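Local coordinates for uncharacterized protein (Ruminococcus gnavus, PDB 4QAN) that is of unknown function but has a cystatin-like fold, as a divergent member of the NTF2-like superfamily, and has been seen to bind magnesium, at residues A[89-93]-A[264-268]; A[95-100]-A[257-262]. The contacts are given in a common frame with arbitrary orientation. Residue numbers count along the deposited sequence, not the author numbering.

Contact 1: A[89-93]-A[264-268]; sequences LTSAE and AKELK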
loop_
_atom_site.group_PDB
_atom_site.type_symbol
_atom_site.label_atom_id
_atom_site.label_comp_id
_atom_site.label_asym_id
_atom_site.label_seq_id
_atom_site.Cartn_x
_atom_site.Cartn_y
_atom_site.Cartn_z
ATOM N N LEU A 89 -4.786 -5.006 0.123
ATOM C CA LEU A 89 -4.297 -3.964 1.040
ATOM C C LEU A 89 -2.783 -3.766 0.887
ATOM O O LEU A 89 -2.301 -2.647 0.903
ATOM C CB LEU A 89 -4.643 -4.291 2.495
ATOM C CG LEU A 89 -6.110 -4.584 2.805
ATOM C CD1 LEU A 89 -6.383 -4.443 4.301
ATOM C CD2 LEU A 89 -7.031 -3.656 2.021
ATOM N N THR A 90 -2.064 -4.869 0.692
ATOM C CA THR A 90 -0.622 -4.871 0.634
ATOM C C THR A 90 -0.187 -4.262 -0.690
ATOM O O THR A 90 0.666 -3.366 -0.712
ATOM C CB THR A 90 -0.032 -6.293 0.813
ATOM O OG1 THR A 90 -0.513 -6.881 2.031
ATOM C CG2 THR A 90 1.478 -6.246 0.892
ATOM N N SER A 91 -0.806 -4.708 -1.779
ATOM C CA SER A 91 -0.529 -4.136 -3.104
ATOM C C SER A 91 -0.763 -2.635 -3.123
ATOM O O SER A 91 0.078 -1.887 -3.607
ATOM C CB SER A 91 -1.368 -4.790 -4.198
ATOM O OG SER A 91 -1.318 -4.015 -5.391
ATOM N N ALA A 92 -1.890 -2.203 -2.580
ATOM C CA ALA A 92 -2.239 -0.794 -2.594
ATOM C C ALA A 92 -1.312 0.054 -1.748
ATOM O O ALA A 92 -0.943 1.143 -2.169
ATOM C CB ALA A 92 -3.681 -0.595 -2.178
ATOM N N GLU A 93 -0.933 -0.415 -0.562
ATOM C CA GLU A 93 -0.002 0.365 0.239
ATOM C C GLU A 93 1.369 0.423 -0.415
ATOM O O GLU A 93 1.991 1.463 -0.439
ATOM C CB GLU A 93 0.106 -0.158 1.660
ATOM C CG GLU A 93 -1.102 0.158 2.518
ATOM C CD GLU A 93 -0.749 0.202 3.982
ATOM O OE1 GLU A 93 -0.050 1.156 4.367
ATOM O OE2 GLU A 93 -1.159 -0.703 4.753
ATOM N N ALA A 264 -6.534 1.880 2.174
ATOM C CA ALA A 264 -6.076 0.546 2.492
ATOM C C ALA A 264 -5.446 0.491 3.891
ATOM O O ALA A 264 -5.668 -0.462 4.656
ATOM C CB ALA A 264 -5.085 0.059 1.454
ATOM N N LYS A 265 -4.634 1.493 4.188
ATOM C CA LYS A 265 -4.039 1.612 5.492
ATOM C C LYS A 265 -5.078 1.748 6.593
ATOM O O LYS A 265 -4.917 1.116 7.645
ATOM C CB LYS A 265 -3.082 2.794 5.550
ATOM C CG LYS A 265 -2.232 2.745 6.797
ATOM C CD LYS A 265 -1.203 3.842 6.854
ATOM C CE LYS A 265 -0.397 3.673 8.131
ATOM N NZ LYS A 265 0.557 4.779 8.296
ATOM N N GLU A 266 -6.106 2.577 6.366
ATOM C CA GLU A 266 -7.201 2.782 7.353
ATOM C C GLU A 266 -7.998 1.502 7.559
ATOM O O GLU A 266 -8.438 1.197 8.679
ATOM C CB GLU A 266 -8.243 3.825 6.888
ATOM C CG GLU A 266 -7.857 5.297 6.850
ATOM C CD GLU A 266 -8.979 6.190 6.244
ATOM O OE1 GLU A 266 -10.156 6.251 6.755
ATOM O OE2 GLU A 266 -8.671 6.864 5.230
ATOM N N LEU A 267 -8.230 0.790 6.464
ATOM C CA LEU A 267 -8.959 -0.469 6.492
ATOM C C LEU A 267 -8.159 -1.505 7.287
ATOM O O LEU A 267 -8.654 -2.056 8.286
ATOM C CB LEU A 267 -9.253 -0.936 5.060
ATOM C CG LEU A 267 -9.869 -2.320 4.810
ATOM C CD1 LEU A 267 -10.952 -2.655 5.814
ATOM C CD2 LEU A 267 -10.422 -2.429 3.391
ATOM N N LYS A 268 -6.913 -1.721 6.880
ATOM C CA LYS A 268 -5.964 -2.544 7.642
ATOM C C LYS A 268 -5.982 -2.226 9.127
ATOM O O LYS A 268 -6.000 -3.114 9.987
ATOM C CB LYS A 268 -4.545 -2.326 7.128
ATOM C CG LYS A 268 -3.501 -3.179 7.845
ATOM C CD LYS A 268 -2.079 -2.804 7.488
ATOM C CE LYS A 268 -1.713 -1.432 8.010
ATOM N NZ LYS A 268 -0.425 -0.983 7.416
#
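A264 is the small knob on which this helix pair closes. Its CB fits into a hollow on the helix of 89-93 formed by L89, A92 and E93: it lies 3.9 Å from the CB of A92, 3.9 Å from the backbone O of L89 and 4.1 Å from the CG of E93. Alanine suits both sides of the central touch, since two methyl groups facing each other let the segments come together with axes 9.5 Å apart, running roughly antiparallel at 142°. L89 is the larger bump in return. Its branched end lies over the turn from A264 to K268, with CD2 3.9 Å from CD2 of L267 and 4.2 Å from CB of A264, while CD1 reaches within 3.8 Å of the backbone N of K268. That amide is already bonded to O of A264, so an apolar methyl covers it without leaving a donor unsatisfied.

E93 carries the contact out to the partly exposed side. Its aliphatic CG covers A264, OE1 comes to 3.6 Å from CG of K265, and OE2 makes a 2.8 Å salt bridge with NZ of K268. The long lysine is suited to this place because it spans two groups of partners: NZ also bonds the carbonyls of I74 and L76, tying the loop before helix 87-108 to the pair. K265 instead sends its amine to D75. On the buried side, helix 237-242 closes over L89, A264 and L267 through L237, L241 and A240, and helix 221-234 meets L267 through F228 and I232.

Contact 2: A[95-100]-A[257-262]; sequences TKAYIE and LKKQGE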
loop_
_atom_site.group_PDB
_atom_site.type_symbol
_atom_site.label_atom_id
_atom_site.label_comp_id
_atom_site.label_asym_id
_atom_site.label_seq_id
_atom_site.Cartn_x
_atom_site.Cartn_y
_atom_site.Cartn_z
ATOM N N THR A 95 2.148 0.157 -3.553
ATOM C CA THR A 95 2.010 1.042 -4.705
ATOM C C THR A 95 2.118 2.522 -4.288
ATOM O O THR A 95 2.877 3.279 -4.880
ATOM C CB THR A 95 0.693 0.743 -5.467
ATOM O OG1 THR A 95 0.669 -0.635 -5.837
ATOM C CG2 THR A 95 0.575 1.560 -6.739
ATOM N N LYS A 96 1.426 2.920 -3.226
ATOM C CA LYS A 96 1.587 4.282 -2.696
ATOM C C LYS A 96 3.039 4.587 -2.306
ATOM O O LYS A 96 3.567 5.644 -2.649
ATOM C CB LYS A 96 0.672 4.498 -1.506
ATOM C CG LYS A 96 0.859 5.825 -0.762
ATOM C CD LYS A 96 0.101 5.730 0.538
ATOM C CE LYS A 96 -0.178 7.089 1.141
ATOM N NZ LYS A 96 1.037 7.685 1.749
ATOM N N ALA A 97 3.688 3.649 -1.616
ATOM C CA ALA A 97 5.058 3.856 -1.155
ATOM C C ALA A 97 5.991 4.055 -2.341
ATOM O O ALA A 97 6.840 4.942 -2.298
ATOM C CB ALA A 97 5.530 2.694 -0.281
ATOM N N TYR A 98 5.802 3.267 -3.404
ATOM C CA TYR A 98 6.601 3.429 -4.632
ATOM C C TYR A 98 6.350 4.760 -5.370
ATOM O O TYR A 98 7.281 5.360 -5.904
ATOM C CB TYR A 98 6.398 2.255 -5.594
ATOM C CG TYR A 98 7.155 1.004 -5.204
ATOM C CD1 TYR A 98 8.528 1.026 -5.069
ATOM C CD2 TYR A 98 6.492 -0.201 -4.972
ATOM C CE1 TYR A 98 9.233 -0.108 -4.718
ATOM C CE2 TYR A 98 7.187 -1.352 -4.619
ATOM C CZ TYR A 98 8.564 -1.300 -4.486
ATOM O OH TYR A 98 9.287 -2.423 -4.133
ATOM N N ILE A 99 5.101 5.219 -5.380
ATOM C CA ILE A 99 4.767 6.500 -5.982
ATOM C C ILE A 99 5.536 7.596 -5.264
ATOM O O ILE A 99 6.084 8.486 -5.891
ATOM C CB ILE A 99 3.242 6.779 -5.980
ATOM C CG1 ILE A 99 2.552 5.813 -6.957
ATOM C CG2 ILE A 99 2.954 8.211 -6.415
ATOM C CD1 ILE A 99 1.045 5.696 -6.828
ATOM N N GLU A 100 5.591 7.508 -3.945
ATOM C CA GLU A 100 6.285 8.505 -3.159
ATOM C C GLU A 100 7.785 8.495 -3.346
ATOM O O GLU A 100 8.398 9.552 -3.368
ATOM C CB GLU A 100 5.915 8.368 -1.705
ATOM C CG GLU A 100 4.511 8.857 -1.504
ATOM C CD GLU A 100 3.956 8.474 -0.180
ATOM O OE1 GLU A 100 4.506 7.534 0.429
ATOM O OE2 GLU A 100 2.962 9.115 0.232
ATOM N N LEU A 257 -4.183 6.794 -6.705
ATOM C CA LEU A 257 -3.483 5.628 -6.181
ATOM C C LEU A 257 -2.926 5.835 -4.780
ATOM O O LEU A 257 -2.917 4.902 -3.981
ATOM C CB LEU A 257 -2.362 5.213 -7.115
ATOM C CG LEU A 257 -2.806 4.530 -8.398
ATOM C CD1 LEU A 257 -1.602 4.251 -9.294
ATOM C CD2 LEU A 257 -3.564 3.242 -8.092
ATOM N N LYS A 258 -2.447 7.034 -4.482
ATOM C CA LYS A 258 -1.935 7.307 -3.154
ATOM C C LYS A 258 -3.099 7.306 -2.137
ATOM O O LYS A 258 -2.977 6.739 -1.058
ATOM C CB LYS A 258 -1.155 8.626 -3.126
ATOM C CG LYS A 258 0.159 8.558 -3.900
ATOM C CD LYS A 258 1.048 9.768 -3.654
ATOM C CE LYS A 258 0.302 11.065 -3.890
ATOM N NZ LYS A 258 1.229 12.216 -3.831
ATOM N N LYS A 259 -4.216 7.918 -2.523
ATOM C CA LYS A 259 -5.464 7.893 -1.729
ATOM C C LYS A 259 -5.936 6.464 -1.468
ATOM O O LYS A 259 -6.366 6.151 -0.371
ATOM C CB LYS A 259 -6.577 8.638 -2.482
ATOM C CG LYS A 259 -7.466 9.523 -1.626
ATOM C CD LYS A 259 -8.163 10.617 -2.455
ATOM C CE LYS A 259 -7.200 11.406 -3.354
ATOM N NZ LYS A 259 -7.673 12.766 -3.777
ATOM N N GLN A 260 -5.851 5.617 -2.495
ATOM C CA GLN A 260 -6.216 4.202 -2.389
ATOM C C GLN A 260 -5.305 3.497 -1.385
ATOM O O GLN A 260 -5.769 2.717 -0.545
ATOM C CB GLN A 260 -6.139 3.530 -3.771
ATOM C CG GLN A 260 -6.350 2.023 -3.785
ATOM C CD GLN A 260 -6.338 1.435 -5.192
ATOM O OE1 GLN A 260 -7.363 1.379 -5.858
ATOM N NE2 GLN A 260 -5.182 0.979 -5.638
ATOM N N GLY A 261 -4.010 3.787 -1.487
ATOM C CA GLY A 261 -3.015 3.396 -0.491
ATOM C C GLY A 261 -3.367 3.814 0.921
ATOM O O GLY A 261 -3.248 3.016 1.834
ATOM N N GLU A 262 -3.797 5.057 1.101
ATOM C CA GLU A 262 -4.217 5.562 2.425
ATOM C C GLU A 262 -5.457 4.839 2.953
ATOM O O GLU A 262 -5.548 4.514 4.139
ATOM C CB GLU A 262 -4.564 7.064 2.376
ATOM C CG GLU A 262 -3.408 8.010 2.167
ATOM C CD GLU A 262 -2.568 8.211 3.420
ATOM O OE1 GLU A 262 -2.767 7.477 4.418
ATOM O OE2 GLU A 262 -1.698 9.113 3.401
HETATM O O HOH W 1 -0.281 6.081 4.175
HETATM O O HOH W 2 2.245 11.457 -0.666
#
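K96, largely through its methylenes, and K258, through its chain and backbone O, have the most surface covered here. K96 points straight at the facing helix, where G261 offers bare backbone: CB of K96 lies 4.0 Å from CA of G261. Any side chain at 261 would collide with K96, its CB falling about 2.5 Å from that of the lysine, so glycine is what permits axes only 8.5 Å apart at an angle of 135°. CE of K96 passes 3.6 Å from the backbone O of K258, and the amine emerges between two acids. NZ of K96 lies 2.8 Å from OE2 of E100, one turn on in its own helix, and 3.5 Å from OE2 of E262, a longer salt bridge that completes a three-residue network. One water links NZ of K96 to OE1 of E262 by weak hydrogen bonds.

K258 lies alongside the other helix, its CD 3.7 Å from CG2 of I99 and 4.2 Å from CG of E100. Its NZ forms a salt bridge with E103, and a second water, weakly held by this amine, donates to OE2 of E100. I99 is next in buried area; its CD1 presses to 3.5 Å from CB of L257, on the side where L43 of helix 43-48 packs against I99.

This is an oblique, roughly antiparallel helix packing, with glycine facing K96 beside the closest approach, the I99–L257 apolar pair on one side and the K96, E100, E262 charges on the other, between the helices that precede the two sheets of this cystatin-like protein.

How the contacts relate
Both contacts belong to one interface, between helix 87-108 and helix 254-275, with centres 9 Å apart. Because the helices run roughly antiparallel, contact 1 takes the earlier segment of the first helix and the later segment of the second; contact 2 takes the later of the first and the earlier of the second. In chain order the segments are 89-93, 95-100, 257-262 and 264-268. They also touch directly, CG of E93 lying 3.6 Å from O of G261 and CB of A92 4.1 Å from CG of Q260. Each helix precedes its own sheet, so this continuous seam, near the centre of the chain, joins the two halves of the protein.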